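Long-range contacts in anthrone oxidase-like protein (Streptomyces ambofaciens, PDB 5F9P), which acts as an oxygenase in atypical angucycline biosynthesis, cleaving a carbon-carbon bond, probably in the oxidative opening of ring B: residues P1-E6 with K112-G116; V124-V130 with A172-S178; H102-S106 with F155-V159. All blocks are in the same frame, centred on the assembly; numbering follows the deposited sequence.

Contact 1 (P1-E6 with K112-G116)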
ATOM      1  N   PRO A   1       6.858  -8.825  -6.852  1.00 18.85           N
ATOM      2  CA  PRO A   1       5.604  -8.886  -7.607  1.00 19.19           C
ATOM      3  C   PRO A   1       5.436  -7.659  -8.510  1.00 17.22           C
ATOM      4  O   PRO A   1       6.060  -6.630  -8.265  1.00 17.73           O
ATOM      5  CB  PRO A   1       4.550  -8.915  -6.500  1.00 17.85           C
ATOM      6  CG  PRO A   1       5.226  -9.701  -5.410  1.00 17.27           C
ATOM      7  CD  PRO A   1       6.690  -9.319  -5.471  1.00 21.57           C
ATOM      8  N   ILE A   2       4.615  -7.783  -9.550  1.00 17.37           N
ATOM      9  CA  ILE A   2       4.503  -6.746 -10.570  1.00 16.29           C
ATOM     10  C   ILE A   2       3.141  -6.078 -10.490  1.00 17.53           C
ATOM     11  O   ILE A   2       2.126  -6.755 -10.360  1.00 18.31           O
ATOM     12  CB  ILE A   2       4.695  -7.326 -11.985  1.00 23.88           C
ATOM     13  CG1 ILE A   2       6.124  -7.837 -12.166  1.00 20.68           C
ATOM     14  CG2 ILE A   2       4.364  -6.275 -13.051  1.00 21.52           C
ATOM     15  CD1 ILE A   2       7.160  -6.732 -12.204  1.00 26.09           C
ATOM     16  N   ILE A   3       3.121  -4.748 -10.547  1.00 18.04           N
ATOM     17  CA  ILE A   3       1.862  -4.005 -10.498  1.00 18.51           C
ATOM     18  C   ILE A   3       1.640  -3.261 -11.807  1.00 17.53           C
ATOM     19  O   ILE A   3       2.548  -2.620 -12.314  1.00 18.00           O
ATOM     20  CB  ILE A   3       1.858  -2.963  -9.362  1.00 17.43           C
ATOM     21  CG1 ILE A   3       2.197  -3.623  -8.025  1.00 15.83           C
ATOM     22  CG2 ILE A   3       0.497  -2.254  -9.297  1.00 13.43           C
ATOM     23  CD1 ILE A   3       2.535  -2.617  -6.939  1.00 19.17           C
ATOM     24  N   SER A   4       0.435  -3.344 -12.354  1.00 19.82           N
ATOM     25  CA  SER A   4       0.141  -2.615 -13.589  1.00 26.17           C
ATOM     26  C   SER A   4      -1.315  -2.166 -13.676  1.00 21.48           C
ATOM     27  O   SER A   4      -2.214  -2.819 -13.143  1.00 22.94           O
ATOM     28  CB  SER A   4       0.479  -3.472 -14.807  1.00 26.99           C
ATOM     29  OG  SER A   4      -0.629  -4.278 -15.155  1.00 29.83           O
ATOM     30  N   ALA A   5      -1.552  -1.063 -14.374  1.00 24.95           N
ATOM     31  CA  ALA A   5      -2.913  -0.552 -14.531  1.00 29.75           C
ATOM     32  C   ALA A   5      -3.852  -1.537 -15.241  1.00 29.98           C
ATOM     33  O   ALA A   5      -5.073  -1.452 -15.093  1.00 25.39           O
ATOM     34  CB  ALA A   5      -2.897   0.786 -15.257  1.00 31.14           C
ATOM     35  N   GLU A   6      -3.288  -2.472 -16.005  1.00 27.40           N
ATOM     36  CA  GLU A   6      -4.103  -3.474 -16.694  1.00 33.32           C
ATOM     37  C   GLU A   6      -4.466  -4.666 -15.807  1.00 34.80           C
ATOM     38  O   GLU A   6      -5.196  -5.564 -16.231  1.00 33.93           O
ATOM     39  CB  GLU A   6      -3.417  -3.961 -17.971  1.00 36.66           C
ATOM     40  CG  GLU A   6      -3.122  -2.860 -18.968  1.00 35.88           C
ATOM     41  CD  GLU A   6      -1.827  -2.135 -18.661  1.00 43.93           C
ATOM     42  OE1 GLU A   6      -0.957  -2.719 -17.974  1.00 47.30           O
ATOM     43  OE2 GLU A   6      -1.679  -0.978 -19.109  1.00 48.20           O
ATOM     44  N   LYS A 112       5.223  -0.560 -15.843  1.00 23.84           N
ATOM     45  CA  LYS A 112       4.937  -1.541 -14.793  1.00 24.62           C
ATOM     46  C   LYS A 112       5.829  -1.323 -13.576  1.00 23.74           C
ATOM     47  O   LYS A 112       6.978  -0.886 -13.674  1.00 25.60           O
ATOM     48  CB  LYS A 112       5.068  -2.982 -15.296  1.00 22.49           C
ATOM     49  CG  LYS A 112       4.146  -3.322 -16.464  1.00 31.96           C
ATOM     50  CD  LYS A 112       4.191  -4.813 -16.797  1.00 43.30           C
ATOM     51  CE  LYS A 112       3.513  -5.128 -18.134  1.00 47.02           C
ATOM     52  NZ  LYS A 112       2.050  -4.830 -18.143  1.00 45.74           N
ATOM     53  N   ILE A 113       5.283  -1.650 -12.418  1.00 22.35           N
ATOM     54  CA  ILE A 113       5.948  -1.375 -11.172  1.00 19.44           C
ATOM     55  C   ILE A 113       6.269  -2.690 -10.482  1.00 18.13           C
ATOM     56  O   ILE A 113       5.456  -3.609 -10.479  1.00 18.12           O
ATOM     57  CB  ILE A 113       5.045  -0.462 -10.318  1.00 20.28           C
ATOM     58  CG1 ILE A 113       5.012   0.929 -10.973  1.00 18.77           C
ATOM     59  CG2 ILE A 113       5.519  -0.424  -8.879  1.00 16.30           C
ATOM     60  CD1 ILE A 113       3.988   1.892 -10.412  1.00 18.33           C
ATOM     61  N   GLU A 114       7.476  -2.788  -9.942  1.00 15.07           N
ATOM     62  CA  GLU A 114       7.874  -3.970  -9.204  1.00 16.01           C
ATOM     63  C   GLU A 114       8.108  -3.624  -7.748  1.00 14.31           C
ATOM     64  O   GLU A 114       8.755  -2.629  -7.439  1.00 15.18           O
ATOM     65  CB  GLU A 114       9.154  -4.562  -9.784  1.00 18.36           C
ATOM     66  CG  GLU A 114       9.573  -5.838  -9.068  1.00 22.76           C
ATOM     67  CD  GLU A 114      10.703  -6.581  -9.770  1.00 38.70           C
ATOM     68  OE1 GLU A 114      11.348  -5.996 -10.679  1.00 37.63           O
ATOM     69  OE2 GLU A 114      10.942  -7.756  -9.405  1.00 38.77           O
ATOM     70  N   ILE A 115       7.592  -4.461  -6.857  1.00 13.96           N
ATOM     71  CA  ILE A 115       7.831  -4.297  -5.427  1.00 15.64           C
ATOM     72  C   ILE A 115       8.524  -5.538  -4.854  1.00 15.48           C
ATOM     73  O   ILE A 115       8.264  -6.659  -5.291  1.00 16.03           O
ATOM     74  CB  ILE A 115       6.518  -4.012  -4.672  1.00 11.37           C
ATOM     75  CG1 ILE A 115       5.523  -5.167  -4.851  1.00 11.92           C
ATOM     76  CG2 ILE A 115       5.925  -2.694  -5.163  1.00 11.37           C
ATOM     77  CD1 ILE A 115       4.318  -5.110  -3.885  1.00 10.99           C
ATOM     78  N   GLY A 116       9.404  -5.339  -3.884  1.00 14.32           N
ATOM     79  CA  GLY A 116      10.205  -6.440  -3.360  1.00 17.87           C
ATOM     80  C   GLY A 116      11.360  -5.960  -2.495  1.00 19.23           C
ATOM     81  O   GLY A 116      11.834  -4.833  -2.653  1.00 17.59           O
TER
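A short antiparallel ribbon pairs the chain's amino terminus with K112-G116, packing its buried isoleucines against inward-facing side chains of the main barrel without joining that barrel's sheet. The ladder is brief but regular. I3 and I113 form a hydrogen-bonded pair, with I3 N to I113 O at 2.6 Å and I113 N to I3 O at 2.9 Å, and I115 N reaches P1 O at 3.0 Å. Between these rungs sits the non-hydrogen-bonded pair I2 and E114. The ribbon shows how a two-stranded sheet can be amphipathic. Its solvent-exposed face carries I2 and E114, with I2 CD1 3.8 Å from E114 CB. Its buried face carries I3 and I113, with I3 CB 4.2 Å from I113 CB, while I3 CD1 meets I115 CG2 at 3.8 Å. These isoleucines pack on an eight-stranded alpha+beta barrel of the dimeric alpha-beta barrel class, closed here within one chain: I3 and I113 touch V159, and I3 and I115 touch F60. Beyond the paired residues, the exposed K112 swings its NZ to 3.7 Å from E6 OE1, a long salt bridge, while the hydroxyl of S4 is hydrogen-bonded to D7.

Contact 2 (V124-V130 with A172-S178)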
ATOM      1  N   VAL A 124       6.492   5.172   0.055  1.00  9.54           N
ATOM      2  CA  VAL A 124       5.693   6.253   0.629  1.00  8.67           C
ATOM      3  C   VAL A 124       4.202   6.011   0.365  1.00 10.80           C
ATOM      4  O   VAL A 124       3.790   5.789  -0.770  1.00  9.64           O
ATOM      5  CB  VAL A 124       6.149   7.616   0.050  1.00 10.13           C
ATOM      6  CG1 VAL A 124       5.328   8.775   0.629  1.00 13.07           C
ATOM      7  CG2 VAL A 124       7.628   7.816   0.322  1.00  9.47           C
ATOM      8  N   PHE A 125       3.404   6.048   1.428  1.00 12.69           N
ATOM      9  CA  PHE A 125       2.013   5.605   1.383  1.00 12.35           C
ATOM     10  C   PHE A 125       1.064   6.635   2.005  1.00 13.65           C
ATOM     11  O   PHE A 125       1.343   7.183   3.073  1.00 12.58           O
ATOM     12  CB  PHE A 125       1.895   4.270   2.131  1.00 10.94           C
ATOM     13  CG  PHE A 125       0.496   3.774   2.286  1.00 10.35           C
ATOM     14  CD1 PHE A 125      -0.174   3.204   1.218  1.00 12.01           C
ATOM     15  CD2 PHE A 125      -0.150   3.866   3.507  1.00 12.39           C
ATOM     16  CE1 PHE A 125      -1.463   2.738   1.366  1.00 15.74           C
ATOM     17  CE2 PHE A 125      -1.429   3.402   3.658  1.00 13.38           C
ATOM     18  CZ  PHE A 125      -2.097   2.840   2.583  1.00 14.32           C
ATOM     19  N   THR A 126      -0.051   6.895   1.324  1.00 11.11           N
ATOM     20  CA  THR A 126      -1.116   7.734   1.860  1.00 11.10           C
ATOM     21  C   THR A 126      -2.461   7.193   1.421  1.00 11.99           C
ATOM     22  O   THR A 126      -2.669   6.907   0.242  1.00  9.97           O
ATOM     23  CB  THR A 126      -1.019   9.206   1.373  1.00 12.28           C
ATOM     24  OG1 THR A 126       0.251   9.755   1.737  1.00 14.36           O
ATOM     25  CG2 THR A 126      -2.123  10.048   2.013  1.00 11.76           C
ATOM     26  N   VAL A 127      -3.375   7.052   2.370  1.00 12.61           N
ATOM     27  CA  VAL A 127      -4.763   6.753   2.036  1.00 11.63           C
ATOM     28  C   VAL A 127      -5.581   8.003   2.315  1.00 14.16           C
ATOM     29  O   VAL A 127      -5.566   8.520   3.445  1.00 12.24           O
ATOM     30  CB  VAL A 127      -5.316   5.552   2.832  1.00 11.77           C
ATOM     31  CG1 VAL A 127      -4.987   5.686   4.298  1.00 17.03           C
ATOM     32  CG2 VAL A 127      -6.827   5.425   2.630  1.00 10.13           C
ATOM     33  N   PHE A 128      -6.254   8.505   1.278  1.00  8.50           N
ATOM     34  CA  PHE A 128      -7.074   9.716   1.389  1.00 11.29           C
ATOM     35  C   PHE A 128      -8.544   9.348   1.431  1.00 10.67           C
ATOM     36  O   PHE A 128      -9.069   8.778   0.466  1.00 11.71           O
ATOM     37  CB  PHE A 128      -6.915  10.632   0.172  1.00  9.56           C
ATOM     38  CG  PHE A 128      -5.487  11.003  -0.173  1.00 11.79           C
ATOM     39  CD1 PHE A 128      -4.709  10.169  -0.950  1.00 10.20           C
ATOM     40  CD2 PHE A 128      -4.961  12.222   0.217  1.00 12.26           C
ATOM     41  CE1 PHE A 128      -3.409  10.520  -1.298  1.00 11.21           C
ATOM     42  CE2 PHE A 128      -3.672  12.579  -0.123  1.00 14.92           C
ATOM     43  CZ  PHE A 128      -2.891  11.729  -0.891  1.00 11.89           C
ATOM     44  N   PRO A 129      -9.230   9.670   2.538  1.00 11.64           N
ATOM     45  CA  PRO A 129     -10.692   9.603   2.452  1.00 12.83           C
ATOM     46  C   PRO A 129     -11.142  10.770   1.571  1.00 10.77           C
ATOM     47  O   PRO A 129     -10.632  11.879   1.731  1.00 11.59           O
ATOM     48  CB  PRO A 129     -11.146   9.803   3.907  1.00 11.17           C
ATOM     49  CG  PRO A 129     -10.041  10.560   4.544  1.00 14.65           C
ATOM     50  CD  PRO A 129      -8.762  10.148   3.848  1.00 14.75           C
ATOM     51  N   VAL A 130     -12.052  10.519   0.637  1.00 12.95           N
ATOM     52  CA  VAL A 130     -12.523  11.573  -0.264  1.00 12.22           C
ATOM     53  C   VAL A 130     -14.043  11.612  -0.300  1.00 14.51           C
ATOM     54  O   VAL A 130     -14.712  10.675   0.133  1.00 13.94           O
ATOM     55  CB  VAL A 130     -12.007  11.349  -1.701  1.00 14.79           C
ATOM     56  CG1 VAL A 130     -10.468  11.421  -1.737  1.00 13.78           C
ATOM     57  CG2 VAL A 130     -12.495  10.022  -2.215  1.00 12.56           C
ATOM     58  N   ALA A 172     -15.712   6.702   0.730  1.00 15.83           N
ATOM     59  CA  ALA A 172     -14.853   6.566  -0.435  1.00 16.62           C
ATOM     60  C   ALA A 172     -13.406   6.852  -0.056  1.00 14.59           C
ATOM     61  O   ALA A 172     -13.138   7.651   0.838  1.00 13.05           O
ATOM     62  CB  ALA A 172     -15.305   7.507  -1.533  1.00 15.09           C
ATOM     63  N   PHE A 173     -12.469   6.207  -0.745  1.00 13.11           N
ATOM     64  CA  PHE A 173     -11.062   6.467  -0.479  1.00 13.47           C
ATOM     65  C   PHE A 173     -10.187   6.164  -1.693  1.00 12.67           C
ATOM     66  O   PHE A 173     -10.566   5.387  -2.572  1.00 15.70           O
ATOM     67  CB  PHE A 173     -10.588   5.679   0.754  1.00 10.33           C
ATOM     68  CG  PHE A 173     -10.574   4.199   0.554  1.00 11.23           C
ATOM     69  CD1 PHE A 173     -11.736   3.451   0.708  1.00 14.34           C
ATOM     70  CD2 PHE A 173      -9.402   3.551   0.212  1.00 12.08           C
ATOM     71  CE1 PHE A 173     -11.728   2.068   0.523  1.00 15.22           C
ATOM     72  CE2 PHE A 173      -9.378   2.172   0.024  1.00 15.25           C
ATOM     73  CZ  PHE A 173     -10.541   1.430   0.175  1.00 12.43           C
ATOM     74  N   VAL A 174      -9.026   6.807  -1.757  1.00 12.08           N
ATOM     75  CA  VAL A 174      -8.055   6.511  -2.805  1.00 11.94           C
ATOM     76  C   VAL A 174      -6.704   6.429  -2.142  1.00 11.73           C
ATOM     77  O   VAL A 174      -6.536   6.869  -1.003  1.00 12.41           O
ATOM     78  CB  VAL A 174      -8.009   7.564  -3.913  1.00 12.13           C
ATOM     79  CG1 VAL A 174      -9.369   7.713  -4.556  1.00 12.83           C
ATOM     80  CG2 VAL A 174      -7.522   8.894  -3.362  1.00  9.70           C
ATOM     81  N   ILE A 175      -5.738   5.855  -2.847  1.00 10.00           N
ATOM     82  CA  ILE A 175      -4.445   5.597  -2.237  1.00 11.26           C
ATOM     83  C   ILE A 175      -3.348   5.994  -3.181  1.00 12.19           C
ATOM     84  O   ILE A 175      -3.440   5.768  -4.393  1.00 12.45           O
ATOM     85  CB  ILE A 175      -4.282   4.098  -1.872  1.00 12.40           C
ATOM     86  CG1 ILE A 175      -5.108   3.776  -0.630  1.00 12.70           C
ATOM     87  CG2 ILE A 175      -2.798   3.742  -1.662  1.00 10.54           C
ATOM     88  CD1 ILE A 175      -5.238   2.295  -0.348  1.00 15.47           C
ATOM     89  N   SER A 176      -2.318   6.610  -2.611  1.00  9.64           N
ATOM     90  CA  SER A 176      -1.110   6.954  -3.330  1.00 11.93           C
ATOM     91  C   SER A 176       0.023   6.081  -2.795  1.00  9.54           C
ATOM     92  O   SER A 176       0.297   6.097  -1.594  1.00 10.75           O
ATOM     93  CB  SER A 176      -0.768   8.426  -3.065  1.00 10.07           C
ATOM     94  OG  SER A 176       0.476   8.754  -3.651  1.00 11.13           O
ATOM     95  N   TYR A 177       0.685   5.335  -3.670  1.00 10.95           N
ATOM     96  CA  TYR A 177       1.775   4.444  -3.249  1.00  8.95           C
ATOM     97  C   TYR A 177       2.961   4.703  -4.174  1.00 10.09           C
ATOM     98  O   TYR A 177       2.887   4.417  -5.365  1.00 10.21           O
ATOM     99  CB  TYR A 177       1.305   2.984  -3.345  1.00 11.71           C
ATOM    100  CG  TYR A 177       2.331   1.912  -3.021  1.00 12.29           C
ATOM    101  CD1 TYR A 177       3.270   1.512  -3.960  1.00 11.48           C
ATOM    102  CD2 TYR A 177       2.339   1.282  -1.776  1.00 10.62           C
ATOM    103  CE1 TYR A 177       4.204   0.516  -3.667  1.00 11.47           C
ATOM    104  CE2 TYR A 177       3.258   0.295  -1.475  1.00 10.98           C
ATOM    105  CZ  TYR A 177       4.188  -0.089  -2.421  1.00 11.26           C
ATOM    106  OH  TYR A 177       5.102  -1.080  -2.112  1.00 11.20           O
ATOM    107  N   SER A 178       4.033   5.286  -3.639  1.00  8.28           N
ATOM    108  CA  SER A 178       5.187   5.659  -4.447  1.00  8.66           C
ATOM    109  C   SER A 178       6.519   5.067  -3.954  1.00 11.10           C
ATOM    110  O   SER A 178       6.676   4.745  -2.773  1.00 11.50           O
ATOM    111  CB  SER A 178       5.293   7.188  -4.603  1.00  9.59           C
ATOM    112  OG  SER A 178       5.429   7.875  -3.367  1.00 11.02           O
TER
HETATM  113  O   HOH W   1       2.838   8.211  -2.103  1.00 15.28           O
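The ring of F125 lies against I175, its CE1 3.5 Å from I175 CG2, and its CD1 comes 4.4 Å from Y177 CD2. V127 continues this face, with CB 3.9 Å from I175 CG1 and CG2 4.0 Å from F173 CD2. Beneath these side chains runs a ladder between neighbouring antiparallel strands of the barrel, 122-130 and 172-180. V124 with S178, T126 with S176 and F128 with V174 are hydrogen-bonded pairs, each joined by two N-H...O bonds, the shortest from F128 N to V174 O at 2.8 Å. The face with Y177 points into the barrel: M96 touches V127 and F173, and the Y177 hydroxyl is hydrogen-bonded to H49. On the reverse face, F128 CD1 meets V174 CG2 at 3.9 Å and helix 135-142 packs on F128, V130 and V174, the layering of an alpha+beta barrel. Farther along, the chemistry turns polar. Water 1 lies 2.9 Å from each of V124 O, S176 OG and S178 OG; S178 OG also bonds W180, and S176 OG bonds H158 and a glycerol, probably from the crystallisation liquor. One face of the ladder thus combines apolar helix packing with a hydrated polar patch able to hold a small hydroxylated molecule.

Contact 3 (H102-S106 with F155-V159)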
ATOM      1  N   HIS A 102      -3.895   3.822 -11.852  1.00 14.09           N
ATOM      2  CA  HIS A 102      -2.862   4.489 -12.618  1.00 16.08           C
ATOM      3  C   HIS A 102      -1.474   4.053 -12.151  1.00 15.35           C
ATOM      4  O   HIS A 102      -1.263   3.823 -10.958  1.00 12.64           O
ATOM      5  CB  HIS A 102      -3.022   6.006 -12.447  1.00 14.88           C
ATOM      6  CG  HIS A 102      -2.126   6.816 -13.328  1.00 16.90           C
ATOM      7  ND1 HIS A 102      -2.458   7.147 -14.624  1.00 21.37           N
ATOM      8  CD2 HIS A 102      -0.910   7.367 -13.097  1.00 19.36           C
ATOM      9  CE1 HIS A 102      -1.487   7.873 -15.151  1.00 20.88           C
ATOM     10  NE2 HIS A 102      -0.540   8.026 -14.243  1.00 20.17           N
ATOM     11  N   THR A 103      -0.548   3.930 -13.097  1.00 12.60           N
ATOM     12  CA  THR A 103       0.865   3.752 -12.772  1.00 16.75           C
ATOM     13  C   THR A 103       1.722   4.754 -13.541  1.00 17.00           C
ATOM     14  O   THR A 103       1.382   5.192 -14.645  1.00 15.93           O
ATOM     15  CB  THR A 103       1.381   2.317 -13.061  1.00 17.39           C
ATOM     16  OG1 THR A 103       1.370   2.064 -14.477  1.00 15.51           O
ATOM     17  CG2 THR A 103       0.520   1.298 -12.355  1.00 13.71           C
ATOM     18  N   LEU A 104       2.838   5.116 -12.933  1.00 15.73           N
ATOM     19  CA  LEU A 104       3.804   5.989 -13.553  1.00 14.21           C
ATOM     20  C   LEU A 104       5.173   5.521 -13.098  1.00 15.36           C
ATOM     21  O   LEU A 104       5.343   5.170 -11.934  1.00 13.82           O
ATOM     22  CB  LEU A 104       3.570   7.427 -13.098  1.00 12.90           C
ATOM     23  CG  LEU A 104       4.659   8.400 -13.561  1.00 16.30           C
ATOM     24  CD1 LEU A 104       4.696   8.463 -15.085  1.00 17.87           C
ATOM     25  CD2 LEU A 104       4.467   9.792 -12.938  1.00 14.41           C
ATOM     26  N   THR A 105       6.145   5.473 -14.007  1.00 17.76           N
ATOM     27  CA  THR A 105       7.521   5.204 -13.594  1.00 17.89           C
ATOM     28  C   THR A 105       8.428   6.319 -14.064  1.00 18.58           C
ATOM     29  O   THR A 105       8.073   7.090 -14.949  1.00 16.20           O
ATOM     30  CB  THR A 105       8.089   3.861 -14.133  1.00 21.53           C
ATOM     31  OG1 THR A 105       8.284   3.953 -15.551  1.00 20.08           O
ATOM     32  CG2 THR A 105       7.177   2.679 -13.790  1.00 17.54           C
ATOM     33  N   SER A 106       9.609   6.388 -13.469  1.00 17.41           N
ATOM     34  CA  SER A 106      10.601   7.371 -13.857  1.00 23.94           C
ATOM     35  C   SER A 106      10.893   7.346 -15.357  1.00 23.73           C
ATOM     36  O   SER A 106      11.312   8.349 -15.928  1.00 29.79           O
ATOM     37  CB  SER A 106      11.900   7.145 -13.083  1.00 22.92           C
ATOM     38  OG  SER A 106      12.764   8.250 -13.277  1.00 32.96           O
ATOM     39  N   PHE A 155      12.860   9.925  -7.733  1.00 16.46           N
ATOM     40  CA  PHE A 155      11.557   9.310  -7.883  1.00 17.10           C
ATOM     41  C   PHE A 155      11.695   8.058  -8.729  1.00 17.21           C
ATOM     42  O   PHE A 155      12.352   8.085  -9.773  1.00 19.13           O
ATOM     43  CB  PHE A 155      10.566  10.268  -8.537  1.00 14.70           C
ATOM     44  CG  PHE A 155       9.308   9.592  -9.012  1.00 16.23           C
ATOM     45  CD1 PHE A 155       8.270   9.324  -8.129  1.00 14.08           C
ATOM     46  CD2 PHE A 155       9.174   9.199 -10.338  1.00 14.75           C
ATOM     47  CE1 PHE A 155       7.106   8.697  -8.573  1.00 14.27           C
ATOM     48  CE2 PHE A 155       8.016   8.573 -10.784  1.00 14.85           C
ATOM     49  CZ  PHE A 155       6.982   8.315  -9.891  1.00 11.42           C
ATOM     50  N   ARG A 156      11.078   6.964  -8.293  1.00 12.32           N
ATOM     51  CA  ARG A 156      11.118   5.726  -9.079  1.00 14.40           C
ATOM     52  C   ARG A 156       9.789   5.349  -9.717  1.00 15.46           C
ATOM     53  O   ARG A 156       9.746   4.986 -10.898  1.00 13.44           O
ATOM     54  CB  ARG A 156      11.617   4.559  -8.225  1.00 13.27           C
ATOM     55  CG  ARG A 156      13.050   4.718  -7.752  1.00 16.55           C
ATOM     56  CD  ARG A 156      13.468   3.517  -6.899  1.00 15.15           C
ATOM     57  NE  ARG A 156      14.880   3.597  -6.553  1.00 17.63           N
ATOM     58  CZ  ARG A 156      15.537   2.667  -5.876  1.00 19.17           C
ATOM     59  NH1 ARG A 156      14.900   1.574  -5.453  1.00 17.14           N
ATOM     60  NH2 ARG A 156      16.827   2.838  -5.623  1.00 17.21           N
ATOM     61  N   ALA A 157       8.708   5.410  -8.940  1.00 12.48           N
ATOM     62  CA  ALA A 157       7.411   4.941  -9.434  1.00 13.49           C
ATOM     63  C   ALA A 157       6.241   5.394  -8.573  1.00 11.45           C
ATOM     64  O   ALA A 157       6.410   5.746  -7.392  1.00 11.10           O
ATOM     65  CB  ALA A 157       7.410   3.394  -9.569  1.00 11.24           C
ATOM     66  N   HIS A 158       5.054   5.389  -9.170  1.00  9.40           N
ATOM     67  CA  HIS A 158       3.837   5.802  -8.470  1.00 10.64           C
ATOM     68  C   HIS A 158       2.670   4.933  -8.891  1.00 13.41           C
ATOM     69  O   HIS A 158       2.387   4.787 -10.090  1.00 13.74           O
ATOM     70  CB  HIS A 158       3.488   7.274  -8.748  1.00 11.41           C
ATOM     71  CG  HIS A 158       2.386   7.809  -7.876  1.00 11.23           C
ATOM     72  ND1 HIS A 158       1.499   8.779  -8.300  1.00 10.41           N
ATOM     73  CD2 HIS A 158       2.039   7.518  -6.599  1.00 10.32           C
ATOM     74  CE1 HIS A 158       0.657   9.065  -7.320  1.00 13.64           C
ATOM     75  NE2 HIS A 158       0.961   8.314  -6.277  1.00 11.08           N
ATOM     76  N   VAL A 159       2.001   4.359  -7.897  1.00 10.25           N
ATOM     77  CA  VAL A 159       0.769   3.609  -8.109  1.00 10.71           C
ATOM     78  C   VAL A 159      -0.394   4.352  -7.460  1.00 10.06           C
ATOM     79  O   VAL A 159      -0.300   4.768  -6.295  1.00  9.25           O
ATOM     80  CB  VAL A 159       0.859   2.199  -7.468  1.00 12.03           C
ATOM     81  CG1 VAL A 159      -0.429   1.427  -7.716  1.00 10.31           C
ATOM     82  CG2 VAL A 159       2.081   1.428  -8.010  1.00 10.47           C
TER
HETATM   83  O   HOH W   2      13.482  10.298 -11.600  1.00 25.60           O
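Strands 92-105 and 155-167 run antiparallel, next to each other in the barrel sheet, and this end of the second strand carries a classic beta bulge, R156 and A157 both facing Q179 on strand 172-180. Backbone hydrogen bonds come first. L104 and H158 form a hydrogen-bonded pair, L104 N to H158 O at 2.9 Å and H158 N to L104 O at 2.8 Å, and S106 N extends the ladder to R156 O at 2.9 Å. Apolar packing is lighter: L104 CD2 lies 4.2 Å from F155 CZ, and T105 CG2 is 4.3 Å from A157 CB. On the face of T103, T105, A157 and V159, I113 touches all four side chains. Polar side chains find partners beyond the pair. The CA-to-CB bond of R156 points away from strand 92-105, and its guanidinium forms salt bridges with D121 and D181, while H158 NE2 is hydrogen-bonded to S176 on strand 172-180. Where the strands part, water 2 sits 2.7 Å from S106 OG and 3.1 Å from F155 O.

Along the chain, contact 1 closes before contact 2 opens, while the segments of contact 3 alternate with those of each. Contacts 2 and 3 belong to the same barrel, their centres about 14 Å apart, and are joined because strands 172-180 and 155-167 are neighbours in it; a probable hydrogen bond links Y177 O to V159 N at 2.7 Å. Contact 1 stands outside that sheet, its centre about 10 Å from that of contact 3 and 17 Å from that of contact 2. It touches both, through I113 on A157 and V159 and I115 on Y177. A general principle follows: a small separate sheet can join a barrel through side-chain packing and side-chain-to-backbone hydrogen bonds, here from Q62 and Q179.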